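Local coordinates for protein chitinase A (Cycas revoluta, PDB 4MNJ) that probably hydrolyses the beta-1,4 links of chitin as a family 18 plant chitinase, at residues 7-12 with 32-37. Sequence-based numbering, arbitrary orientation.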
ATOM      1  N   VAL A   7      -9.541   1.142   3.134  1.00  9.81           N
ATOM      2  CA  VAL A   7      -8.267   1.340   3.823  1.00  9.76           C
ATOM      3  C   VAL A   7      -7.472   2.507   3.237  1.00  9.35           C
ATOM      4  O   VAL A   7      -7.439   2.692   2.026  1.00  8.90           O
ATOM      5  CB  VAL A   7      -7.421   0.039   3.800  1.00  9.67           C
ATOM      6  CG1 VAL A   7      -6.092   0.233   4.521  1.00 10.20           C
ATOM      7  CG2 VAL A   7      -8.199  -1.137   4.415  1.00 10.59           C
ATOM      8  N   GLY A   8      -6.840   3.292   4.107  1.00  9.07           N
ATOM      9  CA  GLY A   8      -5.975   4.379   3.652  1.00  9.18           C
ATOM     10  C   GLY A   8      -4.677   4.433   4.428  1.00  8.92           C
ATOM     11  O   GLY A   8      -4.670   4.196   5.635  1.00  9.37           O
ATOM     12  N   PHE A   9      -3.589   4.754   3.732  1.00  9.13           N
ATOM     13  CA  PHE A   9      -2.272   4.916   4.346  1.00  9.08           C
ATOM     14  C   PHE A   9      -1.918   6.389   4.454  1.00  9.13           C
ATOM     15  O   PHE A   9      -1.983   7.122   3.462  1.00  9.14           O
ATOM     16  CB  PHE A   9      -1.200   4.213   3.506  1.00  9.36           C
ATOM     17  CG  PHE A   9      -1.171   2.727   3.687  1.00  9.97           C
ATOM     18  CD1 PHE A   9      -2.117   1.917   3.063  1.00 10.82           C
ATOM     19  CD2 PHE A   9      -0.201   2.136   4.490  1.00 10.43           C
ATOM     20  CE1 PHE A   9      -2.097   0.537   3.245  1.00 10.99           C
ATOM     21  CE2 PHE A   9      -0.170   0.764   4.666  1.00 10.30           C
ATOM     22  CZ  PHE A   9      -1.124  -0.037   4.045  1.00 11.26           C
ATOM     23  N   TRP A  10      -1.528   6.812   5.655  1.00  9.10           N
ATOM     24  CA  TRP A  10      -1.031   8.171   5.872  1.00  9.29           C
ATOM     25  C   TRP A  10       0.459   8.116   6.194  1.00  9.87           C
ATOM     26  O   TRP A  10       0.855   7.485   7.178  1.00  9.60           O
ATOM     27  CB  TRP A  10      -1.787   8.868   7.004  1.00  9.35           C
ATOM     28  CG  TRP A  10      -1.268  10.259   7.256  1.00  9.80           C
ATOM     29  CD1 TRP A  10      -1.540  11.375   6.520  1.00 10.12           C
ATOM     30  CD2 TRP A  10      -0.371  10.672   8.299  1.00 10.18           C
ATOM     31  NE1 TRP A  10      -0.875  12.463   7.042  1.00 10.71           N
ATOM     32  CE2 TRP A  10      -0.149  12.058   8.132  1.00 10.21           C
ATOM     33  CE3 TRP A  10       0.266  10.007   9.356  1.00 10.25           C
ATOM     34  CZ2 TRP A  10       0.673  12.796   8.984  1.00 10.79           C
ATOM     35  CZ3 TRP A  10       1.088  10.745  10.210  1.00 10.06           C
ATOM     36  CH2 TRP A  10       1.282  12.129  10.013  1.00 10.44           C
ATOM     37  N   PRO A  11       1.293   8.770   5.368  1.00 10.25           N
ATOM     38  CA  PRO A  11       2.725   8.751   5.654  1.00 10.93           C
ATOM     39  C   PRO A  11       3.151   9.892   6.568  1.00 11.80           C
ATOM     40  O   PRO A  11       2.851  11.059   6.296  1.00 11.97           O
ATOM     41  CB  PRO A  11       3.363   8.876   4.269  1.00 10.88           C
ATOM     42  CG  PRO A  11       2.336   9.572   3.426  1.00 10.85           C
ATOM     43  CD  PRO A  11       0.991   9.481   4.113  1.00 10.45           C
ATOM     44  N   ALA A  12       3.849   9.552   7.645  1.00 12.62           N
ATOM     45  CA  ALA A  12       4.297  10.543   8.626  1.00 13.81           C
ATOM     46  C   ALA A  12       5.169  11.660   8.032  1.00 14.49           C
ATOM     47  O   ALA A  12       5.204  12.771   8.579  1.00 14.59           O
ATOM     48  CB  ALA A  12       5.009   9.858   9.798  1.00 13.94           C
ATOM     49  N   TYR A  32      -3.921   3.647   8.275  1.00  9.22           N
ATOM     50  CA  TYR A  32      -2.576   3.252   8.679  1.00  9.47           C
ATOM     51  C   TYR A  32      -1.653   4.446   8.875  1.00  9.64           C
ATOM     52  O   TYR A  32      -1.648   5.383   8.073  1.00  9.98           O
ATOM     53  CB  TYR A  32      -1.940   2.368   7.613  1.00  9.44           C
ATOM     54  CG  TYR A  32      -2.450   0.947   7.500  1.00 10.39           C
ATOM     55  CD1 TYR A  32      -3.774   0.668   7.160  1.00 12.50           C
ATOM     56  CD2 TYR A  32      -1.582  -0.118   7.679  1.00 11.10           C
ATOM     57  CE1 TYR A  32      -4.220  -0.654   7.033  1.00 13.01           C
ATOM     58  CE2 TYR A  32      -2.014  -1.430   7.541  1.00 12.29           C
ATOM     59  CZ  TYR A  32      -3.322  -1.693   7.216  1.00 12.12           C
ATOM     60  OH  TYR A  32      -3.720  -3.005   7.087  1.00 11.57           O
ATOM     61  N   TYR A  33      -0.856   4.380   9.937  1.00  9.35           N
ATOM     62  CA  TYR A  33       0.266   5.281  10.157  1.00  9.64           C
ATOM     63  C   TYR A  33       1.504   4.602   9.571  1.00  9.31           C
ATOM     64  O   TYR A  33       1.857   3.491   9.972  1.00  9.46           O
ATOM     65  CB  TYR A  33       0.438   5.500  11.663  1.00  9.61           C
ATOM     66  CG  TYR A  33       1.518   6.471  12.078  1.00 10.83           C
ATOM     67  CD1 TYR A  33       1.184   7.748  12.525  1.00 12.00           C
ATOM     68  CD2 TYR A  33       2.868   6.113  12.055  1.00 12.06           C
ATOM     69  CE1 TYR A  33       2.159   8.653  12.922  1.00 13.37           C
ATOM     70  CE2 TYR A  33       3.861   7.023  12.457  1.00 13.23           C
ATOM     71  CZ  TYR A  33       3.489   8.285  12.888  1.00 14.18           C
ATOM     72  OH  TYR A  33       4.451   9.196  13.287  1.00 16.38           O
ATOM     73  N   ALA A  34       2.155   5.270   8.622  1.00  9.50           N
ATOM     74  CA  ALA A  34       3.344   4.731   7.963  1.00  9.56           C
ATOM     75  C   ALA A  34       4.525   5.698   8.136  1.00  9.88           C
ATOM     76  O   ALA A  34       4.409   6.852   7.739  1.00  9.69           O
ATOM     77  CB  ALA A  34       3.041   4.520   6.479  1.00  9.90           C
ATOM     78  N   PHE A  35       5.658   5.280   8.716  1.00  9.95           N
ATOM     79  CA  PHE A  35       5.958   3.927   9.192  1.00  9.80           C
ATOM     80  C   PHE A  35       6.717   3.993  10.509  1.00 10.16           C
ATOM     81  O   PHE A  35       7.461   4.942  10.756  1.00 10.39           O
ATOM     82  CB  PHE A  35       6.886   3.208   8.211  1.00  9.87           C
ATOM     83  CG  PHE A  35       6.296   2.979   6.857  1.00  9.88           C
ATOM     84  CD1 PHE A  35       5.511   1.860   6.615  1.00 10.46           C
ATOM     85  CD2 PHE A  35       6.561   3.857   5.808  1.00 10.12           C
ATOM     86  CE1 PHE A  35       4.963   1.633   5.352  1.00 10.65           C
ATOM     87  CE2 PHE A  35       6.012   3.644   4.541  1.00  9.99           C
ATOM     88  CZ  PHE A  35       5.215   2.523   4.316  1.00 10.06           C
ATOM     89  N   ALA A  36       6.546   2.968  11.338  1.00 10.28           N
ATOM     90  CA  ALA A  36       7.465   2.719  12.440  1.00 10.59           C
ATOM     91  C   ALA A  36       8.748   2.100  11.875  1.00 11.04           C
ATOM     92  O   ALA A  36       8.713   1.384  10.866  1.00 10.94           O
ATOM     93  CB  ALA A  36       6.828   1.794  13.463  1.00 10.83           C
ATOM     94  N   GLU A  37       9.880   2.387  12.514  1.00 11.40           N
ATOM     95  CA  GLU A  37      11.168   1.860  12.046  1.00 12.11           C
ATOM     96  C   GLU A  37      11.566   0.584  12.792  1.00 11.88           C
ATOM     97  O   GLU A  37      11.147   0.362  13.930  1.00 11.77           O
ATOM     98  CB  GLU A  37      12.272   2.929  12.115  1.00 13.17           C
ATOM     99  CG  GLU A  37      12.559   3.483  13.498  1.00 15.49           C
ATOM    100  CD  GLU A  37      13.554   4.641  13.484  1.00 18.98           C
ATOM    101  OE1 GLU A  37      14.402   4.694  14.392  1.00 20.76           O
ATOM    102  OE2 GLU A  37      13.491   5.494  12.571  1.00 22.10           O
TER
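The rings of F9 and Y32 form an offset stack, centroids 4.3 Å apart and planes at 24°, each meeting one face of the other toward its rim. Y32 CB also sits over F9 in a CH-pi contact, while A34 CB lies at the F9 edge. With CG anti to the carbonyl carbon in both residues (chi1 -74° in Y32), the two rings run side by side into the barrel interior. One methyl of the branched V7 side chain packs tightly, CG1 3.3 Å from Y32 CE1. Tyrosine suits this site because its flat ring stacks while its OH bonds T157 and N188; an alanine here would probably strip F9 of its stacking partner and leave those two polar groups without their shared mate. On the opposite sheet face, the W10 edge meets Y33 CE1, 3.6 Å from W10 CZ3, their rings oblique at 57°; the large indole suits W10, reaching helix 52-63 while NE1 bonds F18 O. A12 CB lies 3.6 Å from Y33 OH, which is buried without a polar partner. Four backbone hydrogen bonds join the strands, from G8 O to A12 N. The 34-35 peptide is cis. Strands 5-11 and 30-36 thus pair in parallel as neighbouring staves of the family 18 TIM barrel.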